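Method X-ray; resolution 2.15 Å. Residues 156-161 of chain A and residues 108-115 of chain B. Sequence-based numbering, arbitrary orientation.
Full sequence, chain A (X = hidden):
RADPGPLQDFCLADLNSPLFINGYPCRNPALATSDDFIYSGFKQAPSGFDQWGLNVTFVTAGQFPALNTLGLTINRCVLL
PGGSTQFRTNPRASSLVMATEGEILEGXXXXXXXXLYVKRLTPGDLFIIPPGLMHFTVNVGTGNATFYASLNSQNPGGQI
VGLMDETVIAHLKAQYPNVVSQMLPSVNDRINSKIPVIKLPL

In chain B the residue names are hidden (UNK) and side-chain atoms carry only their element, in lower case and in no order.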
ATOM      1  N   PRO A 156     -15.744  -3.792  -0.501  1.00 36.59           N
ATOM      2  CA  PRO A 156     -15.409  -3.905   0.929  1.00 36.19           C
ATOM      3  C   PRO A 156     -15.814  -5.231   1.543  1.00 37.35           C
ATOM      4  O   PRO A 156     -15.196  -5.663   2.523  1.00 37.88           O
ATOM      5  CB  PRO A 156     -16.179  -2.739   1.568  1.00 35.53           C
ATOM      6  CG  PRO A 156     -16.624  -1.864   0.425  1.00 35.93           C
ATOM      7  CD  PRO A 156     -16.755  -2.754  -0.760  1.00 36.08           C
ATOM      8  N   GLY A 157     -16.840  -5.881   1.006  1.00 37.21           N
ATOM      9  CA  GLY A 157     -17.405  -7.053   1.641  1.00 37.65           C
ATOM     10  C   GLY A 157     -18.358  -6.684   2.761  1.00 37.01           C
ATOM     11  O   GLY A 157     -18.261  -5.601   3.339  1.00 35.66           O
ATOM     12  N   GLY A 158     -19.292  -7.581   3.061  1.00 38.11           N
ATOM     13  CA  GLY A 158     -20.259  -7.367   4.116  1.00 37.69           C
ATOM     14  C   GLY A 158     -20.611  -8.685   4.767  1.00 37.67           C
ATOM     15  O   GLY A 158     -20.830  -9.682   4.072  1.00 39.24           O
ATOM     16  N   GLN A 159     -20.662  -8.714   6.095  1.00 36.10           N
ATOM     17  CA  GLN A 159     -20.909  -9.948   6.823  1.00 37.33           C
ATOM     18  C   GLN A 159     -21.835  -9.655   7.991  1.00 38.43           C
ATOM     19  O   GLN A 159     -21.587  -8.719   8.754  1.00 37.38           O
ATOM     20  CB  GLN A 159     -19.590 -10.552   7.324  1.00 36.86           C
ATOM     21  CG  GLN A 159     -19.729 -11.840   8.107  1.00 37.75           C
ATOM     22  CD  GLN A 159     -18.489 -12.705   7.991  1.00 37.92           C
ATOM     23  OE1 GLN A 159     -18.511 -13.757   7.350  1.00 39.81           O
ATOM     24  NE2 GLN A 159     -17.393 -12.253   8.590  1.00 35.23           N
ATOM     25  N   ILE A 160     -22.889 -10.455   8.132  1.00 39.58           N
ATOM     26  CA  ILE A 160     -23.725 -10.394   9.325  1.00 41.18           C
ATOM     27  C   ILE A 160     -23.036 -11.210  10.406  1.00 42.07           C
ATOM     28  O   ILE A 160     -22.749 -12.396  10.225  1.00 41.47           O
ATOM     29  CB  ILE A 160     -25.144 -10.908   9.065  1.00 42.89           C
ATOM     30  CG1 ILE A 160     -25.856 -10.034   8.032  1.00 42.21           C
ATOM     31  CG2 ILE A 160     -25.935 -10.928  10.368  1.00 43.84           C
ATOM     32  CD1 ILE A 160     -27.225 -10.554   7.651  1.00 43.88           C
ATOM     33  N   VAL A 161     -22.789 -10.573  11.539  1.00 41.99           N
ATOM     34  CA  VAL A 161     -21.915 -11.117  12.561  1.00 44.01           C
ATOM     35  C   VAL A 161     -22.655 -11.470  13.855  1.00 46.78           C
ATOM     36  O   VAL A 161     -22.141 -12.279  14.644  1.00 47.96           O
ATOM     37  CB  VAL A 161     -20.769 -10.113  12.818  1.00 43.19           C
ATOM     38  CG1 VAL A 161     -20.768  -9.600  14.244  1.00 43.76           C
ATOM     39  CG2 VAL A 161     -19.424 -10.662  12.317  1.00 42.00           C
TER
ATOM     40  N   UNK B 108     -13.892 -20.451   9.048  1.00 37.65           N
ATOM     41  CA  UNK B 108     -14.271 -19.060   8.836  1.00 37.12           C
ATOM     42  C   UNK B 108     -15.493 -19.001   7.928  1.00 38.12           C
ATOM     43  O   UNK B 108     -15.782 -19.934   7.176  1.00 38.91           O
ATOM     44  c   UNK B 108     -12.398 -18.824   4.054  1.00 37.90           C
ATOM     45  c   UNK B 108     -11.931 -19.363   6.345  1.00 37.35           C
ATOM     46  c   UNK B 108     -11.696 -19.560   4.991  1.00 38.01           C
ATOM     47  c   UNK B 108     -13.113 -18.227   8.250  1.00 36.43           C
ATOM     48  c   UNK B 108     -13.332 -17.896   4.470  1.00 37.36           C
ATOM     49  c   UNK B 108     -12.872 -18.442   6.776  1.00 37.05           C
ATOM     50  c   UNK B 108     -13.558 -17.702   5.823  1.00 37.02           C
ATOM     51  N   UNK B 109     -16.216 -17.883   8.017  1.00 37.44           N
ATOM     52  CA  UNK B 109     -17.388 -17.613   7.191  1.00 38.52           C
ATOM     53  C   UNK B 109     -17.053 -16.540   6.163  1.00 38.76           C
ATOM     54  O   UNK B 109     -16.453 -15.516   6.505  1.00 39.12           O
ATOM     55  c   UNK B 109     -18.575 -17.154   8.044  1.00 39.21           C
ATOM     56  c   UNK B 109     -20.039 -18.999   8.955  1.00 41.56           C
ATOM     57  c   UNK B 109     -18.667 -19.026  11.348  1.00 41.83           C
ATOM     58  c   UNK B 109     -20.413 -19.880   9.953  1.00 42.49           C
ATOM     59  c   UNK B 109     -19.720 -19.889  11.146  1.00 42.98           C
ATOM     60  c   UNK B 109     -18.977 -18.120   9.134  1.00 40.62           C
ATOM     61  c   UNK B 109     -18.301 -18.148  10.346  1.00 40.95           C
ATOM     62  o   UNK B 109     -20.085 -20.763  12.145  1.00 45.03           O
ATOM     63  N   UNK B 110     -17.441 -16.775   4.911  1.00 39.01           N
ATOM     64  CA  UNK B 110     -17.239 -15.781   3.872  1.00 38.88           C
ATOM     65  C   UNK B 110     -18.315 -14.697   3.945  1.00 38.78           C
ATOM     66  O   UNK B 110     -19.295 -14.799   4.686  1.00 38.33           O
ATOM     67  c   UNK B 110     -17.240 -16.440   2.493  1.00 39.78           C
ATOM     68  o   UNK B 110     -18.561 -16.693   2.048  1.00 41.36           O
ATOM     69  N   UNK B 111     -18.128 -13.649   3.145  1.00 39.10           N
ATOM     70  CA  UNK B 111     -19.119 -12.585   3.037  1.00 40.19           C
ATOM     71  C   UNK B 111     -20.251 -12.935   2.079  1.00 42.60           C
ATOM     72  O   UNK B 111     -21.124 -12.094   1.843  1.00 44.04           O
ATOM     73  c   UNK B 111     -18.454 -11.280   2.589  1.00 38.92           C
ATOM     74  o   UNK B 111     -17.811 -11.477   1.324  1.00 38.75           O
ATOM     75  c   UNK B 111     -17.424 -10.817   3.621  1.00 37.05           C
ATOM     76  N   UNK B 112     -20.241 -14.135   1.503  1.00 42.42           N
ATOM     77  CA  UNK B 112     -21.293 -14.587   0.592  1.00 45.06           C
ATOM     78  C   UNK B 112     -22.244 -15.485   1.378  1.00 45.64           C
ATOM     79  O   UNK B 112     -22.092 -16.705   1.408  1.00 45.19           O
ATOM     80  o   UNK B 112     -22.871 -15.185  -1.599  1.00 51.11           O
ATOM     81  c   UNK B 112     -20.698 -15.305  -0.612  1.00 47.05           C
ATOM     82  c   UNK B 112     -21.741 -15.669  -1.647  1.00 50.11           C
ATOM     83  n   UNK B 112     -21.368 -16.526  -2.591  1.00 51.71           N
ATOM     84  N   UNK B 113     -23.236 -14.865   2.021  1.00 47.07           N
ATOM     85  CA  UNK B 113     -24.218 -15.567   2.858  1.00 48.39           C
ATOM     86  C   UNK B 113     -23.555 -16.437   3.922  1.00 46.35           C
ATOM     87  O   UNK B 113     -24.091 -17.476   4.312  1.00 46.54           O
ATOM     88  o   UNK B 113     -26.539 -16.105   0.096  1.00 56.64           O
ATOM     89  c   UNK B 113     -25.162 -16.421   2.005  1.00 52.01           C
ATOM     90  o   UNK B 113     -26.354 -14.424   1.503  1.00 55.50           O
ATOM     91  c   UNK B 113     -26.082 -15.590   1.140  1.00 55.02           C
ATOM     92  N   UNK B 114     -22.392 -16.004   4.412  1.00 44.54           N
ATOM     93  CA  UNK B 114     -21.704 -16.675   5.513  1.00 43.66           C
ATOM     94  C   UNK B 114     -21.490 -18.159   5.220  1.00 44.05           C
ATOM     95  O   UNK B 114     -21.683 -19.016   6.085  1.00 44.06           O
ATOM     96  c   UNK B 114     -22.460 -16.487   6.832  1.00 43.66           C
ATOM     97  c   UNK B 114     -22.261 -15.109   7.427  1.00 43.50           C
ATOM     98  o   UNK B 114     -21.441 -14.329   6.948  1.00 43.28           O
ATOM     99  n   UNK B 114     -23.008 -14.805   8.481  1.00 43.79           N
ATOM    100  N   UNK B 115     -21.104 -18.470   3.982  1.00 44.63           N
ATOM    101  CA  UNK B 115     -20.689 -19.833   3.678  1.00 44.74           C
ATOM    102  C   UNK B 115     -19.524 -20.219   4.581  1.00 41.82           C
ATOM    103  O   UNK B 115     -18.565 -19.458   4.739  1.00 41.19           O
ATOM    104  c   UNK B 115     -20.293 -19.968   2.207  1.00 45.87           C
ATOM    105  n   UNK B 115     -19.257 -22.800  -0.019  1.00 50.35           N
ATOM    106  c   UNK B 115     -19.754 -21.352   1.857  1.00 47.55           C
ATOM    107  c   UNK B 115     -19.801 -21.651   0.371  1.00 49.42           C
ATOM    108  o   UNK B 115     -20.317 -20.859  -0.417  1.00 50.38           O
TER
HETATM  109  O   HOH W   1     -20.106  -9.141   0.680  1.00 40.66           O
HETATM  110  O   HOH W   2     -22.112 -12.778   4.623  1.00 44.98           O

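Position 108 of chain B carries seven side-chain carbons, one leading into a six-membered ring with no heteroatom. That is phenylalanine, F108(B). It touches nothing on chain A, and its apolar ring is buried, as suits so hydrophobic a group.

Position 109 has the same carbon and ring plus one oxygen on the ring, hence tyrosine, Y109(B). Its CA-to-CB bond points toward chain A, where CB meets the end of the Q159(A) side chain, but the ring then leads away, so chain A meets the base of the side chain.

At position 110 a single carbon bears one oxygen: serine, S110(B). The bond to CB points away from chain A, and the short side chain serves its own loop, OG accepting a hydrogen bond from N of residue 112 at 3.1 Å. The backbone N of S110(B) also donates to O of residue 115 (2.9 Å), helping to close the turn.

Position 111 has a carbon branching to one oxygen and one carbon, the mark of threonine, T111(B). Its CB lies 3.2 Å from O of G158(A), and its methyl CG2 packs 4.3 Å from CA of G157(A) and equally far from CB of Q159(A). The branch thus offers a methyl to chain A, while OG1 is hydrogen-bonded elsewhere in the structure.

Position 112 shows two carbons, the second carrying one oxygen and one nitrogen: asparagine, N112(B). Position 113 has two carbons ending in two oxygens: aspartate, D113(B). Both are exposed, where polar groups can meet solvent, and neither reaches chain A.

Position 114 again has two carbons, the second bearing oxygen and nitrogen, so it is asparagine, N114(B). Its positive phi and psi (54/42) are tolerated by asparagine better than by most residues. The amide end approaches the side-chain end of Q159(A) and the carbonyl of I160(A); the modelled orientations of both amides are doubtful.

Position 115, with three carbons and a terminal oxygen and nitrogen, is glutamine, Q115(B). It is extended, exposed and directed away; its backbone N donates to O of N112(B) at 3.3 Å.

The contact is small, burying 281 Å², and centres on T111(B) against the start of the chain A strand. At G157(A) an ideal CB would lie only 3.4 Å from CG2 of T111(B), and the backbone angles themselves call for glycine. Water 1 links the chains, accepting from N of G158(A) at 3.0 Å and donating weakly to O of T111(B) at 3.3 Å.

Chain B (108-115) FYSTNDNQ
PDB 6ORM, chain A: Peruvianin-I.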